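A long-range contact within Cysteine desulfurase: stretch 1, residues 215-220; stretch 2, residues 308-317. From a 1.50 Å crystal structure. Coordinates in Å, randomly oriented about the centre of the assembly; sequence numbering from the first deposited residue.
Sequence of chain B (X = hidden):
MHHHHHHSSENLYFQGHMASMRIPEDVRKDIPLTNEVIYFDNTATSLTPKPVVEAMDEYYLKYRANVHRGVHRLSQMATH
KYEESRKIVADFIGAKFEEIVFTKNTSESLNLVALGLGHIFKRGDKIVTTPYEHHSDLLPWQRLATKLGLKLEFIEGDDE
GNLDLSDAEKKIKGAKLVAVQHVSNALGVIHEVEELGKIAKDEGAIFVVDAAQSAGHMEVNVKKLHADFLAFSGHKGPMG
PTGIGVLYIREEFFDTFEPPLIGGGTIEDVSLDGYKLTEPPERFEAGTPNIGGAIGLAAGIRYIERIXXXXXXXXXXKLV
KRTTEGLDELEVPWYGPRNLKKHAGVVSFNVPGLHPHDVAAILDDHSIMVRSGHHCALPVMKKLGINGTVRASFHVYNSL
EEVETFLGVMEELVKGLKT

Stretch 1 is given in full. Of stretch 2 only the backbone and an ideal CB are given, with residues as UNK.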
# COMPACT_ATOMS: atom_id res chain seq x y z
N ALA B 215 7.98 4.34 -16.57
CA ALA B 215 8.22 2.95 -16.34
C ALA B 215 7.26 2.06 -17.15
O ALA B 215 6.01 2.30 -17.12
CB ALA B 215 8.06 2.66 -14.87
N GLY B 216 7.82 1.07 -17.84
CA GLY B 216 6.99 0.21 -18.70
C GLY B 216 6.68 0.73 -20.07
O GLY B 216 6.11 -0.03 -20.91
N HIS B 217 6.97 1.99 -20.35
CA HIS B 217 6.71 2.60 -21.65
C HIS B 217 8.00 2.91 -22.38
O HIS B 217 7.94 3.13 -23.62
CB HIS B 217 5.94 3.90 -21.50
CG HIS B 217 4.54 3.73 -20.99
ND1 HIS B 217 3.50 3.25 -21.80
CD2 HIS B 217 3.99 4.04 -19.84
CE1 HIS B 217 2.41 3.24 -21.09
NE2 HIS B 217 2.67 3.69 -19.90
N MET B 218 9.11 3.00 -21.68
CA MET B 218 10.45 3.30 -22.29
C MET B 218 11.48 2.86 -21.26
O MET B 218 11.15 2.56 -20.10
CB MET B 218 10.50 4.81 -22.58
CG MET B 218 10.33 5.65 -21.34
SD MET B 218 10.16 7.45 -21.72
CE MET B 218 8.48 7.33 -22.40
N GLU B 219 12.75 2.97 -21.61
CA GLU B 219 13.79 2.57 -20.72
C GLU B 219 13.89 3.47 -19.53
O GLU B 219 13.91 4.72 -19.66
CB GLU B 219 15.14 2.60 -21.45
CG GLU B 219 16.27 2.18 -20.53
CD GLU B 219 17.65 2.08 -21.26
OE1 GLU B 219 17.80 2.60 -22.38
OE2 GLU B 219 18.57 1.50 -20.67
N VAL B 220 13.92 2.84 -18.34
CA VAL B 220 14.12 3.52 -17.11
C VAL B 220 15.29 2.89 -16.39
O VAL B 220 15.15 1.74 -15.99
CB VAL B 220 12.86 3.57 -16.19
CG1 VAL B 220 13.22 4.16 -14.83
CG2 VAL B 220 11.82 4.40 -16.88
N UNK B 308 9.30 -6.40 -24.95
CA UNK B 308 10.44 -5.49 -25.20
C UNK B 308 10.06 -4.03 -25.19
O UNK B 308 9.16 -3.57 -25.87
CB UNK B 308 11.09 -5.82 -26.55
N UNK B 309 10.83 -3.29 -24.39
CA UNK B 309 10.58 -1.82 -24.29
C UNK B 309 10.71 -1.10 -25.62
O UNK B 309 10.03 -0.13 -25.88
CB UNK B 309 11.55 -1.19 -23.29
N UNK B 310 11.55 -1.62 -26.48
CA UNK B 310 11.70 -1.03 -27.79
C UNK B 310 10.47 -1.15 -28.65
O UNK B 310 10.10 -0.24 -29.32
CB UNK B 310 12.89 -1.67 -28.51
N UNK B 311 9.86 -2.31 -28.60
CA UNK B 311 8.64 -2.50 -29.33
C UNK B 311 7.51 -1.65 -28.76
O UNK B 311 6.73 -1.18 -29.44
CB UNK B 311 8.25 -3.98 -29.32
N UNK B 312 7.47 -1.53 -27.44
CA UNK B 312 6.47 -0.74 -26.81
C UNK B 312 6.56 0.74 -27.27
O UNK B 312 5.62 1.41 -27.68
CB UNK B 312 6.61 -0.86 -25.29
N UNK B 313 7.79 1.24 -27.17
CA UNK B 313 8.04 2.67 -27.56
C UNK B 313 7.68 2.92 -29.04
O UNK B 313 7.02 3.89 -29.37
CB UNK B 313 9.51 3.04 -27.33
N UNK B 314 8.04 1.96 -29.88
CA UNK B 314 7.75 2.07 -31.33
C UNK B 314 6.26 2.04 -31.64
O UNK B 314 5.75 2.88 -32.43
CB UNK B 314 8.44 0.94 -32.09
N UNK B 315 5.51 1.14 -30.98
CA UNK B 315 4.13 1.10 -31.20
C UNK B 315 3.45 2.35 -30.78
O UNK B 315 2.59 2.91 -31.39
CB UNK B 315 3.52 -0.11 -30.48
N UNK B 316 3.81 2.84 -29.56
CA UNK B 316 3.25 4.07 -29.05
C UNK B 316 3.51 5.27 -29.96
O UNK B 316 2.59 6.08 -30.11
CB UNK B 316 3.81 4.35 -27.66
N UNK B 317 4.70 5.34 -30.51
CA UNK B 317 5.01 6.44 -31.38
C UNK B 317 4.09 6.42 -32.61
O UNK B 317 3.66 7.41 -33.01
CB UNK B 317 6.48 6.39 -31.80

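Position 308 lies just before the helix, in the N-cap place. Its phi is positive (93°), which by itself favours glycine, and its ideal CB finds nothing of stretch 1 within 5.5 Å. The residue is Gly308. Its O accepts the first hydrogen bond of the helix here, from N of position 312 at 3.1 Å.

Position 309 opens the helix. CA-to-CB points toward stretch 1, and the ideal CB is 4.5 Å from Met218 C and 4.6 Å from Glu219 N. The backbone of Gly216 to Glu219 lies within reach, so a medium to large apolar side chain would suit; leucine, isoleucine and methionine are all plausible. It is Leu309. CD2 packs 3.6 Å from Gly216 C and 3.9 Å from Met218 N, while CD1 lies 4.1 Å from Glu219 CA.

Position 310 points away and position 311 is out of reach, so stretch 1 sets no preference. They are Gly310 and Arg311.

Position 312 points toward stretch 1. Its ideal CB is 4.5 Å from both Gly216 O and His217 O. There is room for a moderate side chain, such as valine, isoleucine or leucine; a short polar donor could also be considered near these carbonyls. It is Ile312, whose CG2 sits 3.7 Å from Gly216 O and 3.8 Å from His217 O.

Position 313 points sideways, with its ideal CB 4.0 Å from His217 O and 5.1 Å from Met218 CA. A longer chain could run along the backbone toward Glu219 N; glutamate, glutamine or methionine would fit. It is Glu313. CG passes 3.1 Å from His217 O, and OE2 reaches 3.4 Å from Met218 CA. Water 2 links the two stretches: it donates a weak hydrogen bond to Glu313 OE2 (2.6 Å) and accepts one from Glu219 N (3.1 Å).

Positions 314 and 315 are out of reach and left open by stretch 1. They are Arg314 and Gln315.

Position 316 points toward stretch 1, but its ideal CB has nothing there within 5.5 Å. A long side chain is needed to span the gap to the His217 imidazole. Glutamate or glutamine could offer an acceptor to ND1. It is Glu316. His217 ND1 donates to Glu316 OE1 at 2.6 Å and 164°, with OE1 near the ring plane at its edge. Water 1 adds a bridge, donating to His217 O (2.8 Å) and Glu316 OE2 (3.2 Å).

Position 317 is out of reach. It is His317.

Stretch 2 308-317: GLGRIERQEH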
# COMPACT_ATOMS: atom_id res chain seq x y z
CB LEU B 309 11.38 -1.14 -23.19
CG LEU B 309 10.99 -1.52 -21.77
CD1 LEU B 309 12.08 -1.19 -20.77
CD2 LEU B 309 9.67 -0.83 -21.40
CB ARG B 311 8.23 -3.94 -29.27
CG ARG B 311 9.13 -4.91 -29.96
CD ARG B 311 8.38 -6.23 -30.04
NE ARG B 311 9.12 -7.32 -30.63
CZ ARG B 311 9.26 -8.53 -30.14
NH1 ARG B 311 8.80 -8.84 -28.97
NH2 ARG B 311 9.90 -9.46 -30.81
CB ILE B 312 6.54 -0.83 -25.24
CG1 ILE B 312 6.11 -2.26 -24.78
CG2 ILE B 312 5.72 0.20 -24.54
CD1 ILE B 312 6.59 -2.65 -23.45
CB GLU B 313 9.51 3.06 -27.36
CG GLU B 313 10.03 2.90 -25.96
CD GLU B 313 11.51 3.23 -25.78
OE1 GLU B 313 11.83 4.29 -26.33
OE2 GLU B 313 12.26 2.50 -25.02
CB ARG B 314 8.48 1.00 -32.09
CG ARG B 314 9.96 1.42 -32.07
CD ARG B 314 10.88 0.63 -33.02
NE ARG B 314 11.11 -0.78 -32.66
CZ ARG B 314 11.97 -1.21 -31.74
NH1 ARG B 314 12.80 -0.34 -31.09
NH2 ARG B 314 12.05 -2.52 -31.52
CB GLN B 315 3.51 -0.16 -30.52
CG GLN B 315 2.01 -0.25 -30.60
CD GLN B 315 1.42 -0.57 -31.99
OE1 GLN B 315 2.20 -0.68 -32.96
NE2 GLN B 315 0.16 -0.61 -32.08
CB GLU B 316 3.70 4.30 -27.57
CG GLU B 316 3.04 3.28 -26.60
CD GLU B 316 3.36 3.56 -25.17
OE1 GLU B 316 3.30 2.67 -24.34
OE2 GLU B 316 3.59 4.69 -24.82
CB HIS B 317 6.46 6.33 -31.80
CG HIS B 317 6.80 7.29 -32.87
ND1 HIS B 317 7.01 6.91 -34.17
CD2 HIS B 317 6.82 8.62 -32.85
CE1 HIS B 317 7.19 7.99 -34.90
NE2 HIS B 317 7.09 9.04 -34.12
O HOH W 1 6.71 5.09 -25.12
O HOH W 2 13.67 4.51 -24.12
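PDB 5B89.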